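Local atomic coordinates of putative enoyl-CoA hydratase/isomerase (Bordetella parapertussis, PDB entry 3ISA), a protein that probably acts on acyl-CoA thioesters as a hydratase or isomerase of the crotonase family, its exact substrate and reaction being unassigned. Residues F117-P127 and G175-W186. Numbering follows the deposited sequence.
Sequences FAACKWRYCTP and GFVRDCAAQAQW
Phe117 and Phe176 meet at an angle, with CD2 of Phe117 3.6 Å from CE2 of Phe176. The Phe117 ring also meets Val177 CG1 at its edge. Ala118 CB touches the rim of the Phe176 ring at CE1. Phe131, Phe147 and Phe166 add further rings around Phe176. Trp122 carries the guanidinium of Arg178 flat on one face, planes 8° apart. In this cation-pi stack Arg178 CZ lies 3.8 Å from the centroid of the Trp122 five-membered ring. Arg123 spreads its guanidinium among three backbone carbonyls, all near its plane. Arg123 NE donates to Phe176 O at 2.7 Å, its NH1 to Gly175 O at 3.3 Å and, with the chain bent at chi3 (-66°), its NH2 to Cys120 O. NH1 also forms a salt bridge with Asp154 of a second subunit. In the crotonase-like fold here, strand 122-125 lies between strand 100-105 and the short, weakly bonded parallel strand 179-180, outermost in this chain's sheet. Arg123 O accepts a hydrogen bond from Arg178 N. Tyr124 takes Arg178 CB over one ring face, and Tyr124 OH accepts a hydrogen bond from Arg178 NE at 2.8 Å, which helps hold the guanidinium over Trp122. Cys125 O accepts one from Ala181 N at 2.8 Å. Cys125 SG packs on Val177 CG1. Thr126 CG2 lies 3.8 Å from Trp186 CZ2.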
loop_
_atom_site.group_PDB
_atom_site.type_symbol
_atom_site.label_atom_id
_atom_site.label_comp_id
_atom_site.label_asym_id
_atom_site.label_seq_id
_atom_site.Cartn_x
_atom_site.Cartn_y
_atom_site.Cartn_z
ATOM N N PHE D 117 28.026 -0.735 -2.950
ATOM C CA PHE D 117 28.413 -0.263 -1.636
ATOM C C PHE D 117 27.175 0.099 -0.783
ATOM O O PHE D 117 27.042 -0.379 0.356
ATOM C CB PHE D 117 29.345 0.950 -1.824
ATOM C CG PHE D 117 29.954 1.456 -0.555
ATOM C CD1 PHE D 117 31.038 0.793 0.016
ATOM C CD2 PHE D 117 29.473 2.622 0.051
ATOM C CE1 PHE D 117 31.609 1.247 1.204
ATOM C CE2 PHE D 117 30.049 3.098 1.226
ATOM C CZ PHE D 117 31.132 2.406 1.802
ATOM N N ALA D 118 26.261 0.895 -1.359
ATOM C CA ALA D 118 25.010 1.332 -0.694
ATOM C C ALA D 118 24.104 0.176 -0.266
ATOM O O ALA D 118 23.448 0.256 0.776
ATOM C CB ALA D 118 24.225 2.311 -1.598
ATOM N N ALA D 119 24.078 -0.893 -1.078
ATOM C CA ALA D 119 23.250 -2.083 -0.827
ATOM C C ALA D 119 23.684 -2.841 0.436
ATOM O O ALA D 119 22.916 -3.622 0.993
ATOM C CB ALA D 119 23.282 -3.015 -2.052
ATOM N N CYS D 120 24.923 -2.615 0.872
ATOM C CA CYS D 120 25.453 -3.270 2.067
ATOM C C CYS D 120 25.078 -2.513 3.330
ATOM O O CYS D 120 25.019 -1.291 3.300
ATOM C CB CYS D 120 26.967 -3.390 1.975
ATOM S SG CYS D 120 27.467 -4.500 0.655
ATOM N N LYS D 121 24.837 -3.246 4.422
ATOM C CA LYS D 121 24.291 -2.673 5.650
ATOM C C LYS D 121 25.343 -1.939 6.479
ATOM O O LYS D 121 25.064 -0.851 6.990
ATOM C CB LYS D 121 23.615 -3.752 6.488
ATOM C CG LYS D 121 22.392 -4.436 5.814
ATOM C CD LYS D 121 21.210 -3.454 5.647
ATOM C CE LYS D 121 20.191 -3.914 4.573
ATOM N NZ LYS D 121 20.683 -3.732 3.148
ATOM N N TRP D 122 26.525 -2.539 6.632
ATOM C CA TRP D 122 27.658 -1.882 7.316
ATOM C C TRP D 122 28.582 -1.321 6.238
ATOM O O TRP D 122 29.060 -2.056 5.367
ATOM C CB TRP D 122 28.401 -2.874 8.228
ATOM C CG TRP D 122 27.697 -3.280 9.509
ATOM C CD1 TRP D 122 26.345 -3.312 9.747
ATOM C CD2 TRP D 122 28.321 -3.726 10.719
ATOM N NE1 TRP D 122 26.098 -3.748 11.032
ATOM C CE2 TRP D 122 27.293 -4.012 11.646
ATOM C CE3 TRP D 122 29.655 -3.912 11.111
ATOM C CZ2 TRP D 122 27.560 -4.468 12.942
ATOM C CZ3 TRP D 122 29.917 -4.361 12.406
ATOM C CH2 TRP D 122 28.873 -4.646 13.292
ATOM N N ARG D 123 28.806 -0.010 6.258
ATOM C CA ARG D 123 29.565 0.630 5.195
ATOM C C ARG D 123 30.681 1.485 5.780
ATOM O O ARG D 123 30.424 2.373 6.593
ATOM C CB ARG D 123 28.645 1.489 4.316
ATOM C CG ARG D 123 27.450 0.748 3.738
ATOM C CD ARG D 123 26.501 1.688 2.993
ATOM N NE ARG D 123 25.843 2.654 3.874
ATOM C CZ ARG D 123 24.785 2.390 4.645
ATOM N NH1 ARG D 123 24.266 3.347 5.418
ATOM N NH2 ARG D 123 24.238 1.177 4.653
ATOM N N TYR D 124 31.912 1.196 5.360
ATOM C CA TYR D 124 33.091 1.934 5.823
ATOM C C TYR D 124 33.911 2.351 4.617
ATOM O O TYR D 124 33.903 1.674 3.584
ATOM C CB TYR D 124 33.958 1.062 6.744
ATOM C CG TYR D 124 33.337 0.733 8.083
ATOM C CD1 TYR D 124 33.540 1.563 9.192
ATOM C CD2 TYR D 124 32.572 -0.419 8.256
ATOM C CE1 TYR D 124 32.981 1.259 10.429
ATOM C CE2 TYR D 124 32.003 -0.729 9.482
ATOM C CZ TYR D 124 32.216 0.112 10.565
ATOM O OH TYR D 124 31.656 -0.191 11.781
ATOM N N CYS D 125 34.632 3.464 4.736
ATOM C CA CYS D 125 35.569 3.828 3.685
ATOM C C CYS D 125 36.846 4.446 4.258
ATOM O O CYS D 125 36.875 4.831 5.422
ATOM C CB CYS D 125 34.920 4.757 2.656
ATOM S SG CYS D 125 34.547 6.423 3.248
ATOM N N THR D 126 37.890 4.512 3.439
ATOM C CA THR D 126 39.122 5.217 3.799
ATOM C C THR D 126 38.849 6.732 3.816
ATOM O O THR D 126 37.971 7.200 3.090
ATOM C CB THR D 126 40.280 4.896 2.818
ATOM O OG1 THR D 126 39.865 5.138 1.464
ATOM C CG2 THR D 126 40.767 3.455 2.986
ATOM N N PRO D 127 39.588 7.510 4.648
ATOM C CA PRO D 127 39.377 8.973 4.682
ATOM C C PRO D 127 39.562 9.673 3.335
ATOM O O PRO D 127 39.018 10.757 3.134
ATOM C CB PRO D 127 40.453 9.464 5.660
ATOM C CG PRO D 127 40.770 8.303 6.500
ATOM C CD PRO D 127 40.617 7.092 5.618
ATOM N N GLY D 175 25.423 10.038 6.770
ATOM C CA GLY D 175 25.117 8.674 7.211
ATOM C C GLY D 175 25.282 7.615 6.127
ATOM O O GLY D 175 24.807 6.483 6.281
ATOM N N PHE D 176 25.967 7.978 5.043
ATOM C CA PHE D 176 26.272 7.030 3.973
ATOM C C PHE D 176 27.345 6.013 4.408
ATOM O O PHE D 176 27.347 4.875 3.945
ATOM C CB PHE D 176 26.645 7.756 2.668
ATOM C CG PHE D 176 26.693 6.846 1.457
ATOM C CD1 PHE D 176 25.565 6.126 1.060
ATOM C CD2 PHE D 176 27.857 6.711 0.720
ATOM C CE1 PHE D 176 25.614 5.274 -0.055
ATOM C CE2 PHE D 176 27.921 5.858 -0.393
ATOM C CZ PHE D 176 26.795 5.138 -0.780
ATOM N N VAL D 177 28.263 6.426 5.286
ATOM C CA VAL D 177 29.213 5.477 5.896
ATOM C C VAL D 177 29.077 5.506 7.418
ATOM O O VAL D 177 28.713 6.541 7.993
ATOM C CB VAL D 177 30.702 5.683 5.439
ATOM C CG1 VAL D 177 30.852 5.452 3.932
ATOM C CG2 VAL D 177 31.234 7.056 5.812
ATOM N N ARG D 178 29.325 4.360 8.055
ATOM C CA ARG D 178 29.322 4.246 9.519
ATOM C C ARG D 178 30.444 5.089 10.080
ATOM O O ARG D 178 30.267 5.823 11.053
ATOM C CB ARG D 178 29.568 2.804 9.950
ATOM C CG ARG D 178 28.330 2.012 10.182
ATOM C CD ARG D 178 28.639 0.522 10.238
ATOM N NE ARG D 178 28.884 0.031 11.596
ATOM C CZ ARG D 178 27.934 -0.400 12.428
ATOM N NH1 ARG D 178 28.257 -0.838 13.641
ATOM N NH2 ARG D 178 26.661 -0.390 12.052
ATOM N N ASP D 179 31.599 4.967 9.441
ATOM C CA ASP D 179 32.790 5.672 9.845
ATOM C C ASP D 179 33.823 5.559 8.753
ATOM O O ASP D 179 33.682 4.767 7.810
ATOM C CB ASP D 179 33.354 5.101 11.154
ATOM C CG ASP D 179 33.888 6.189 12.075
ATOM O OD1 ASP D 179 34.738 6.998 11.631
ATOM O OD2 ASP D 179 33.439 6.239 13.240
ATOM N N CYS D 180 34.859 6.378 8.887
ATOM C CA CYS D 180 36.034 6.271 8.068
ATOM C C CYS D 180 37.031 5.381 8.783
ATOM O O CYS D 180 37.114 5.395 10.012
ATOM C CB CYS D 180 36.607 7.654 7.792
ATOM S SG CYS D 180 35.455 8.624 6.810
ATOM N N ALA D 181 37.760 4.581 8.015
ATOM C CA ALA D 181 38.708 3.635 8.584
ATOM C C ALA D 181 39.771 3.297 7.561
ATOM O O ALA D 181 39.461 2.941 6.417
ATOM C CB ALA D 181 37.999 2.367 9.053
ATOM N N ALA D 182 41.030 3.420 7.986
ATOM C CA ALA D 182 42.174 3.030 7.170
ATOM C C ALA D 182 42.093 1.531 6.903
ATOM O O ALA D 182 41.501 0.788 7.696
ATOM C CB ALA D 182 43.485 3.383 7.888
ATOM N N GLN D 183 42.682 1.091 5.793
ATOM C CA GLN D 183 42.689 -0.335 5.417
ATOM C C GLN D 183 43.264 -1.269 6.485
ATOM O O GLN D 183 42.824 -2.417 6.605
ATOM C CB GLN D 183 43.390 -0.536 4.082
ATOM C CG GLN D 183 42.619 0.096 2.922
ATOM C CD GLN D 183 43.141 -0.313 1.561
ATOM O OE1 GLN D 183 43.323 -1.498 1.280
ATOM N NE2 GLN D 183 43.371 0.669 0.698
ATOM N N ALA D 184 44.210 -0.759 7.281
ATOM C CA ALA D 184 44.797 -1.515 8.394
ATOM C C ALA D 184 43.785 -1.910 9.487
ATOM O O ALA D 184 43.985 -2.911 10.183
ATOM C CB ALA D 184 45.983 -0.745 9.001
ATOM N N GLN D 185 42.709 -1.131 9.623
ATOM C CA GLN D 185 41.622 -1.404 10.577
ATOM C C GLN D 185 40.531 -2.328 10.026
ATOM O O GLN D 185 39.649 -2.769 10.764
ATOM C CB GLN D 185 40.980 -0.090 11.039
ATOM C CG GLN D 185 41.675 0.586 12.237
ATOM C CD GLN D 185 43.113 1.013 11.947
ATOM O OE1 GLN D 185 43.357 2.017 11.272
ATOM N NE2 GLN D 185 44.072 0.242 12.460
ATOM N N TRP D 186 40.589 -2.610 8.730
ATOM C CA TRP D 186 39.559 -3.432 8.074
ATOM C C TRP D 186 39.436 -4.879 8.615
ATOM O O TRP D 186 38.303 -5.319 8.869
ATOM C CB TRP D 186 39.693 -3.369 6.547
ATOM C CG TRP D 186 39.324 -2.023 5.939
ATOM C CD1 TRP D 186 38.976 -0.879 6.605
ATOM C CD2 TRP D 186 39.273 -1.697 4.540
ATOM N NE1 TRP D 186 38.700 0.130 5.711
ATOM C CE2 TRP D 186 38.884 -0.345 4.437
ATOM C CE3 TRP D 186 39.536 -2.419 3.357
ATOM C CZ2 TRP D 186 38.738 0.303 3.207
ATOM C CZ3 TRP D 186 39.390 -1.774 2.134
ATOM C CH2 TRP D 186 38.992 -0.425 2.070
HETATM O O HOH W 1 25.467 0.565 10.082
#